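Local coordinates for threonine synthase (Brucella melitensis bv. 1, PDB 4F4F), which probably catalyses the pyridoxal-phosphate-dependent conversion of O-phospho-L-homoserine and water to L-threonine and phosphate, the last step of threonine biosynthesis, at residues L18-A23 with G70-A75; A23-L28 with Y130-R135; D287-S292 with A365-V370. One frame throughout, in Å; residues are numbered along the deposited sequence.

Contact 1: residues L18-A23 with G70-A75; sequences LGFSDA and GEIPAA
Glu71 OE1 is the acceptor on which this contact turns, gripped by two donors of one residue at the first turn of helix 20-26. Ser21 OG gives its proton to OE1 at 2.6 Å, arriving nearly along the C-O axis of the carboxylate. The backbone N of Ser21 binds OE1 as well, at 2.7 Å with an N-H...O angle of 151°, and comes from above the carboxylate plane. Both bonds are short. The second oxygen, Glu71 OE2, lies over the start of the helix, 3.7 Å from Gly19 CA; Gly19, having no side chain, lets OE2 come this near. Gly19 is also the N-cap residue, and its O receives the helical bond from Ala23 N.

Torsions on both sides bring the groups together. Ser21 OG stands beside its own backbone N (chi1 -68°), which lets one residue present two donors to one oxygen. The Glu71 chain runs extended beyond CG (chi2 -176°) and so carries its charge across to the helix end. Water 1 accepts from Asp22 N and donates a weak bond to OE1, extending the polar cluster by one more residue.

Next to the polar group is one apolar contact: Phe20, its CG anti to the backbone N, touches Ile72 CD1 with CE2 at 4.1 Å, the two side chains crossing obliquely. Both continue into the fold, Phe20 onto Met127 and Ile72 onto Tyr130 of helix 117-134.

A carboxylate from a sequence-distant loop thus meets the first turn of helix 20-26 and accepts from a first-turn N-H. The helix dipole and the paired donors would be expected to stabilise the ionised form of Glu71.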
loop_
_atom_site.group_PDB
_atom_site.type_symbol
_atom_site.label_atom_id
_atom_site.label_comp_id
_atom_site.label_asym_id
_atom_site.label_seq_id
_atom_site.Cartn_x
_atom_site.Cartn_y
_atom_site.Cartn_z
ATOM N N LEU A 18 -19.678 -7.586 7.740
ATOM C CA LEU A 18 -18.925 -8.819 7.537
ATOM C C LEU A 18 -17.920 -9.124 8.661
ATOM O O LEU A 18 -17.415 -8.218 9.308
ATOM C CB LEU A 18 -18.173 -8.746 6.202
ATOM C CG LEU A 18 -18.964 -8.645 4.879
ATOM C CD1 LEU A 18 -17.966 -8.514 3.729
ATOM C CD2 LEU A 18 -19.893 -9.825 4.689
ATOM N N GLY A 19 -17.608 -10.408 8.851
ATOM C CA GLY A 19 -16.454 -10.797 9.632
ATOM C C GLY A 19 -15.154 -10.556 8.851
ATOM O O GLY A 19 -15.162 -10.194 7.661
ATOM N N PHE A 20 -14.020 -10.721 9.525
ATOM C CA PHE A 20 -12.725 -10.505 8.890
ATOM C C PHE A 20 -12.514 -11.308 7.599
ATOM O O PHE A 20 -12.133 -10.745 6.599
ATOM C CB PHE A 20 -11.582 -10.881 9.848
ATOM C CG PHE A 20 -10.230 -10.768 9.217
ATOM C CD1 PHE A 20 -9.714 -9.508 8.903
ATOM C CD2 PHE A 20 -9.508 -11.885 8.885
ATOM C CE1 PHE A 20 -8.487 -9.383 8.300
ATOM C CE2 PHE A 20 -8.272 -11.770 8.273
ATOM C CZ PHE A 20 -7.774 -10.507 7.974
ATOM N N SER A 21 -12.749 -12.625 7.636
ATOM C CA SER A 21 -12.451 -13.469 6.512
ATOM C C SER A 21 -13.228 -13.032 5.299
ATOM O O SER A 21 -12.680 -12.896 4.208
ATOM C CB SER A 21 -12.767 -14.922 6.846
ATOM O OG SER A 21 -11.861 -15.364 7.824
ATOM N N ASP A 22 -14.513 -12.799 5.486
ATOM C CA ASP A 22 -15.347 -12.323 4.400
ATOM C C ASP A 22 -14.905 -10.962 3.918
ATOM O O ASP A 22 -14.862 -10.738 2.717
ATOM C CB ASP A 22 -16.819 -12.294 4.831
ATOM C CG ASP A 22 -17.431 -13.653 4.853
ATOM O OD1 ASP A 22 -16.984 -14.473 4.052
ATOM O OD2 ASP A 22 -18.330 -13.924 5.677
ATOM N N ALA A 23 -14.585 -10.044 4.839
ATOM C CA ALA A 23 -14.119 -8.733 4.424
ATOM C C ALA A 23 -12.867 -8.884 3.566
ATOM O O ALA A 23 -12.694 -8.143 2.598
ATOM C CB ALA A 23 -13.856 -7.822 5.604
ATOM N N GLY A 70 -10.895 -13.591 15.888
ATOM C CA GLY A 70 -10.821 -14.992 16.253
ATOM C C GLY A 70 -10.964 -15.995 15.122
ATOM O O GLY A 70 -11.082 -17.184 15.386
ATOM N N GLU A 71 -10.898 -15.558 13.870
ATOM C CA GLU A 71 -11.158 -16.462 12.757
ATOM C C GLU A 71 -9.910 -17.190 12.319
ATOM O O GLU A 71 -9.992 -18.153 11.577
ATOM C CB GLU A 71 -11.752 -15.688 11.590
ATOM C CG GLU A 71 -13.034 -14.998 12.006
ATOM C CD GLU A 71 -13.702 -14.292 10.868
ATOM O OE1 GLU A 71 -13.194 -14.321 9.738
ATOM O OE2 GLU A 71 -14.741 -13.684 11.118
ATOM N N ILE A 72 -8.742 -16.719 12.738
ATOM C CA ILE A 72 -7.511 -17.434 12.417
ATOM C C ILE A 72 -6.875 -17.860 13.743
ATOM O O ILE A 72 -6.451 -17.010 14.521
ATOM C CB ILE A 72 -6.525 -16.582 11.594
ATOM C CG1 ILE A 72 -7.190 -15.970 10.355
ATOM C CG2 ILE A 72 -5.359 -17.417 11.115
ATOM C CD1 ILE A 72 -6.245 -15.063 9.568
ATOM N N PRO A 73 -6.808 -19.172 14.011
ATOM C CA PRO A 73 -6.221 -19.651 15.274
ATOM C C PRO A 73 -4.807 -19.136 15.472
ATOM O O PRO A 73 -4.079 -18.961 14.498
ATOM C CB PRO A 73 -6.218 -21.167 15.105
ATOM C CG PRO A 73 -7.312 -21.426 14.130
ATOM C CD PRO A 73 -7.209 -20.295 13.152
ATOM N N ALA A 74 -4.448 -18.889 16.731
ATOM C CA ALA A 74 -3.218 -18.229 17.085
ATOM C C ALA A 74 -1.982 -18.874 16.486
ATOM O O ALA A 74 -1.107 -18.174 15.991
ATOM C CB ALA A 74 -3.080 -18.115 18.602
ATOM N N ALA A 75 -1.902 -20.194 16.535
ATOM C CA ALA A 75 -0.740 -20.887 15.998
ATOM C C ALA A 75 -0.629 -20.661 14.482
ATOM O O ALA A 75 0.485 -20.465 13.966
ATOM C CB ALA A 75 -0.794 -22.397 16.334
HETATM O O HOH W 1 -15.867 -13.590 7.920
#

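Contact 2: residues A23-L28 with Y130-R135; sequences ALLAGL and YVLAQR
Helix-to-helix apolar packing joins the last turn of helix 20-26, in the N-terminal family region, to the C-terminal end of helix 117-134, in the region of the pyridoxal-phosphate-dependent enzyme family. No hydrogen bond crosses between the two segments, and Leu25 carries most of the contact. With CG beside its backbone N (chi1 -67°), it spreads its two methyl groups over different partners. CD1 meets Val131 CG1 tip to tip at 3.5 Å, a tight approach, while CD2 lies 4.0 Å from Leu132 CD2 where the two leucines cross obliquely. Leu24 adds a looser touch, its CD1 being 4.5 Å from Val131 CG2, and its side chain also packs on Met127 and Met128.

Arg135 closes the outer margin. Its chain is extended from CG to NE and lays the guanidinium against Leu25, so that CD1 sits over one face, offset toward the rim, with NH1 at 3.5 Å. The charged end is bound next door, where NH2 forms a salt bridge with Asp22 OD1.

Arg135 thus serves both chemistries at once: one face of the guanidinium packs on a leucine methyl, while NH2 is paired with the carboxylate of Asp22.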
loop_
_atom_site.group_PDB
_atom_site.type_symbol
_atom_site.label_atom_id
_atom_site.label_comp_id
_atom_site.label_asym_id
_atom_site.label_seq_id
_atom_site.Cartn_x
_atom_site.Cartn_y
_atom_site.Cartn_z
ATOM N N ALA A 23 -14.585 -10.044 4.839
ATOM C CA ALA A 23 -14.119 -8.733 4.424
ATOM C C ALA A 23 -12.867 -8.884 3.566
ATOM O O ALA A 23 -12.694 -8.143 2.598
ATOM C CB ALA A 23 -13.856 -7.822 5.604
ATOM N N LEU A 24 -12.007 -9.849 3.919
ATOM C CA LEU A 24 -10.784 -10.106 3.170
ATOM C C LEU A 24 -11.095 -10.560 1.736
ATOM O O LEU A 24 -10.407 -10.172 0.821
ATOM C CB LEU A 24 -9.918 -11.155 3.886
ATOM C CG LEU A 24 -8.563 -11.510 3.246
ATOM C CD1 LEU A 24 -7.572 -12.056 4.253
ATOM C CD2 LEU A 24 -8.754 -12.505 2.109
ATOM N N LEU A 25 -12.112 -11.383 1.553
ATOM C CA LEU A 25 -12.447 -11.932 0.239
ATOM C C LEU A 25 -13.408 -11.042 -0.537
ATOM O O LEU A 25 -13.363 -10.987 -1.773
ATOM C CB LEU A 25 -13.110 -13.293 0.408
ATOM C CG LEU A 25 -12.216 -14.399 0.954
ATOM C CD1 LEU A 25 -13.049 -15.641 1.199
ATOM C CD2 LEU A 25 -11.062 -14.696 -0.006
ATOM N N ALA A 26 -14.310 -10.377 0.184
ATOM C CA ALA A 26 -15.249 -9.463 -0.456
ATOM C C ALA A 26 -14.493 -8.357 -1.222
ATOM O O ALA A 26 -14.882 -8.028 -2.345
ATOM C CB ALA A 26 -16.208 -8.882 0.573
ATOM N N GLY A 27 -13.432 -7.795 -0.639
ATOM C CA GLY A 27 -12.758 -6.622 -1.228
ATOM C C GLY A 27 -13.639 -5.357 -1.112
ATOM O O GLY A 27 -13.937 -4.908 0.007
ATOM N N LEU A 28 -14.040 -4.774 -2.250
ATOM C CA LEU A 28 -15.004 -3.640 -2.312
ATOM C C LEU A 28 -16.448 -4.009 -1.923
ATOM O O LEU A 28 -16.956 -5.003 -2.411
ATOM C CB LEU A 28 -15.098 -3.147 -3.731
ATOM C CG LEU A 28 -15.919 -1.864 -3.942
ATOM C CD1 LEU A 28 -15.078 -0.604 -3.669
ATOM C CD2 LEU A 28 -16.434 -1.818 -5.358
ATOM N N TYR A 130 -5.024 -19.040 3.637
ATOM C CA TYR A 130 -5.577 -19.702 4.797
ATOM C C TYR A 130 -7.109 -19.656 4.752
ATOM O O TYR A 130 -7.770 -20.683 4.961
ATOM C CB TYR A 130 -5.044 -19.099 6.116
ATOM C CG TYR A 130 -5.680 -19.750 7.303
ATOM C CD1 TYR A 130 -6.857 -19.237 7.831
ATOM C CD2 TYR A 130 -5.154 -20.920 7.857
ATOM C CE1 TYR A 130 -7.474 -19.845 8.912
ATOM C CE2 TYR A 130 -5.774 -21.543 8.935
ATOM C CZ TYR A 130 -6.939 -20.993 9.447
ATOM O OH TYR A 130 -7.615 -21.582 10.508
ATOM N N VAL A 131 -7.671 -18.476 4.483
ATOM C CA VAL A 131 -9.130 -18.343 4.413
ATOM C C VAL A 131 -9.744 -19.219 3.308
ATOM O O VAL A 131 -10.776 -19.886 3.523
ATOM C CB VAL A 131 -9.543 -16.865 4.237
ATOM C CG1 VAL A 131 -11.011 -16.770 3.859
ATOM C CG2 VAL A 131 -9.170 -16.069 5.487
ATOM N N LEU A 132 -9.126 -19.210 2.122
ATOM C CA LEU A 132 -9.550 -20.051 1.007
ATOM C C LEU A 132 -9.509 -21.543 1.386
ATOM O O LEU A 132 -10.480 -22.245 1.179
ATOM C CB LEU A 132 -8.674 -19.792 -0.235
ATOM C CG LEU A 132 -8.806 -18.414 -0.916
ATOM C CD1 LEU A 132 -7.697 -18.223 -1.961
ATOM C CD2 LEU A 132 -10.183 -18.245 -1.582
ATOM N N ALA A 133 -8.393 -22.010 1.937
ATOM C CA ALA A 133 -8.279 -23.408 2.386
ATOM C C ALA A 133 -9.397 -23.767 3.340
ATOM O O ALA A 133 -9.990 -24.847 3.226
ATOM C CB ALA A 133 -6.938 -23.681 3.071
ATOM N N GLN A 134 -9.658 -22.891 4.306
ATOM C CA GLN A 134 -10.670 -23.189 5.325
ATOM C C GLN A 134 -12.055 -23.351 4.718
ATOM O O GLN A 134 -12.882 -24.054 5.297
ATOM C CB GLN A 134 -10.700 -22.139 6.462
ATOM C CG GLN A 134 -9.523 -22.238 7.437
ATOM C CD GLN A 134 -9.398 -23.568 8.202
ATOM O OE1 GLN A 134 -8.359 -24.295 8.118
ATOM N NE2 GLN A 134 -10.436 -23.905 8.962
ATOM N N ARG A 135 -12.292 -22.736 3.556
ATOM C CA ARG A 135 -13.575 -22.843 2.849
ATOM C C ARG A 135 -13.552 -23.788 1.681
ATOM O O ARG A 135 -14.520 -23.856 0.950
ATOM C CB ARG A 135 -13.971 -21.488 2.274
ATOM C CG ARG A 135 -14.181 -20.483 3.330
ATOM C CD ARG A 135 -14.483 -19.152 2.697
ATOM N NE ARG A 135 -14.606 -18.223 3.789
ATOM C CZ ARG A 135 -15.309 -17.103 3.746
ATOM N NH1 ARG A 135 -16.001 -16.780 2.652
ATOM N NH2 ARG A 135 -15.331 -16.327 4.824
#

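Contact 3: residues D287-S292 with A365-V370; sequences DNDILS and AGRSTV
Arg367 leaves the edge strand 363-367 with CG anti to the backbone N (chi1 -170°), and CG passes 4.0 Å from Asp289 CB. CD comes closer to the same residue, standing 3.5 Å from Asp289 OD2. The chain bends about CG-CD (chi3 65°), bringing the guanidinium obliquely across the Asp289 side chain, the two planes 19° apart. NH1 lies 3.6 Å from Asp289 OD2, a long salt bridge, and donates to water 4 at 2.8 Å. That water in turn donates to Asp287 O. Asp289 has a second charged partner, Arg293, at OD1.

Toward the strand's start, Ala365 CB packs on Ser292 CA at 3.7 Å in the first turn of helix 290-297. At the other end Asp287 OD1 lies against Thr369 CA and CG2, and water 2 and water 3 join its carboxylate to Val370 N and Ser368 O.

The contact links the loop after strand 278-285 to strand 363-367, the parallel neighbour of 278-285. Asp287 N is buried here and has no partner in the model. The hydrogen-bonded links between the segments pass through water, and the one direct charged pair, being long, is probably a modest attraction.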
loop_
_atom_site.group_PDB
_atom_site.type_symbol
_atom_site.label_atom_id
_atom_site.label_comp_id
_atom_site.label_asym_id
_atom_site.label_seq_id
_atom_site.Cartn_x
_atom_site.Cartn_y
_atom_site.Cartn_z
ATOM N N ASP A 287 3.570 16.451 -7.785
ATOM C CA ASP A 287 2.780 17.449 -8.537
ATOM C C ASP A 287 1.295 17.082 -8.695
ATOM O O ASP A 287 0.461 17.945 -8.912
ATOM C CB ASP A 287 3.401 17.668 -9.936
ATOM C CG ASP A 287 4.883 18.009 -9.861
ATOM O OD1 ASP A 287 5.207 19.184 -9.662
ATOM O OD2 ASP A 287 5.712 17.083 -9.915
ATOM N N ASN A 288 0.972 15.802 -8.590
ATOM C CA ASN A 288 -0.426 15.371 -8.531
ATOM C C ASN A 288 -0.895 15.531 -7.089
ATOM O O ASN A 288 -0.792 14.625 -6.263
ATOM C CB ASN A 288 -0.532 13.933 -9.007
ATOM C CG ASN A 288 -0.071 13.785 -10.434
ATOM O OD1 ASN A 288 -0.816 14.085 -11.353
ATOM N ND2 ASN A 288 1.165 13.340 -10.629
ATOM N N ASP A 289 -1.397 16.717 -6.800
ATOM C CA ASP A 289 -1.489 17.195 -5.438
ATOM C C ASP A 289 -2.937 17.375 -4.974
ATOM O O ASP A 289 -3.200 18.194 -4.081
ATOM C CB ASP A 289 -0.697 18.502 -5.335
ATOM C CG ASP A 289 -1.311 19.649 -6.124
ATOM O OD1 ASP A 289 -2.171 19.468 -7.030
ATOM O OD2 ASP A 289 -0.896 20.779 -5.817
ATOM N N ILE A 290 -3.850 16.573 -5.526
ATOM C CA ILE A 290 -5.259 16.616 -5.118
ATOM C C ILE A 290 -5.411 16.641 -3.606
ATOM O O ILE A 290 -6.167 17.444 -3.075
ATOM C CB ILE A 290 -6.109 15.472 -5.753
ATOM C CG1 ILE A 290 -7.606 15.782 -5.568
ATOM C CG2 ILE A 290 -5.736 14.072 -5.227
ATOM C CD1 ILE A 290 -8.474 14.850 -6.371
ATOM N N LEU A 291 -4.622 15.826 -2.912
ATOM C CA LEU A 291 -4.744 15.733 -1.448
ATOM C C LEU A 291 -4.247 17.008 -0.770
ATOM O O LEU A 291 -4.854 17.484 0.194
ATOM C CB LEU A 291 -4.027 14.510 -0.913
ATOM C CG LEU A 291 -4.593 13.135 -1.348
ATOM C CD1 LEU A 291 -3.646 12.003 -0.950
ATOM C CD2 LEU A 291 -5.967 12.881 -0.744
ATOM N N SER A 292 -3.145 17.557 -1.246
ATOM C CA SER A 292 -2.667 18.830 -0.730
ATOM C C SER A 292 -3.703 19.946 -0.990
ATOM O O SER A 292 -4.065 20.692 -0.087
ATOM C CB SER A 292 -1.305 19.168 -1.373
ATOM O OG SER A 292 -0.802 20.379 -0.837
ATOM N N ALA A 365 -0.572 18.467 4.845
ATOM C CA ALA A 365 -0.187 18.028 3.517
ATOM C C ALA A 365 0.772 18.985 2.883
ATOM O O ALA A 365 0.680 20.208 3.090
ATOM C CB ALA A 365 -1.415 17.908 2.638
ATOM N N GLY A 366 1.708 18.441 2.120
ATOM C CA GLY A 366 2.536 19.287 1.274
ATOM C C GLY A 366 2.918 18.533 0.022
ATOM O O GLY A 366 2.663 17.313 -0.105
ATOM N N ARG A 367 3.562 19.270 -0.861
ATOM C CA ARG A 367 3.891 18.832 -2.180
ATOM C C ARG A 367 5.375 19.017 -2.431
ATOM O O ARG A 367 6.001 19.901 -1.849
ATOM C CB ARG A 367 3.103 19.701 -3.142
ATOM C CG ARG A 367 3.118 19.266 -4.573
ATOM C CD ARG A 367 2.514 20.351 -5.459
ATOM N NE ARG A 367 3.319 21.574 -5.448
ATOM C CZ ARG A 367 3.031 22.689 -6.124
ATOM N NH1 ARG A 367 1.960 22.744 -6.909
ATOM N NH2 ARG A 367 3.837 23.738 -6.032
ATOM N N SER A 368 5.927 18.199 -3.324
ATOM C CA SER A 368 7.321 18.377 -3.797
ATOM C C SER A 368 7.343 18.195 -5.321
ATOM O O SER A 368 6.908 17.154 -5.827
ATOM C CB SER A 368 8.256 17.361 -3.143
ATOM O OG SER A 368 9.614 17.530 -3.552
ATOM N N THR A 369 7.801 19.215 -6.030
ATOM C CA THR A 369 7.951 19.135 -7.488
ATOM C C THR A 369 9.142 18.243 -7.840
ATOM O O THR A 369 9.958 17.887 -6.976
ATOM C CB THR A 369 8.230 20.523 -8.082
ATOM O OG1 THR A 369 9.462 21.011 -7.549
ATOM C CG2 THR A 369 7.075 21.510 -7.771
ATOM N N VAL A 370 9.271 17.929 -9.123
ATOM C CA VAL A 370 10.383 17.116 -9.596
ATOM C C VAL A 370 11.720 17.739 -9.203
ATOM O O VAL A 370 12.578 17.047 -8.704
ATOM C CB VAL A 370 10.293 16.879 -11.125
ATOM C CG1 VAL A 370 11.644 16.438 -11.693
ATOM C CG2 VAL A 370 9.179 15.869 -11.429
HETATM O O HOH W 2 7.783 19.073 -11.199
HETATM O O HOH W 3 7.307 15.567 -8.081
HETATM O O HOH W 4 0.989 20.644 -8.486
#

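Contacts 1 and 2 are neighbours, their centres 9 Å apart, and share helix 20-26 and Ala23. Contact 1 takes the beginning of that helix and is mainly polar and partly buried; contact 2 takes its end and is apolar and more deeply buried. The Asp22-Arg135 salt bridge ties the two, and Tyr130 OH packs against Pro73 CD. Contact 3 stands apart across the chain's centre, about 36 Å from contact 2 between centres. It joins a helix start to an edge strand, relying on water where contact 1 uses direct bonds, and through Leu291 it alone approaches the cofactor pocket, beside Phe262.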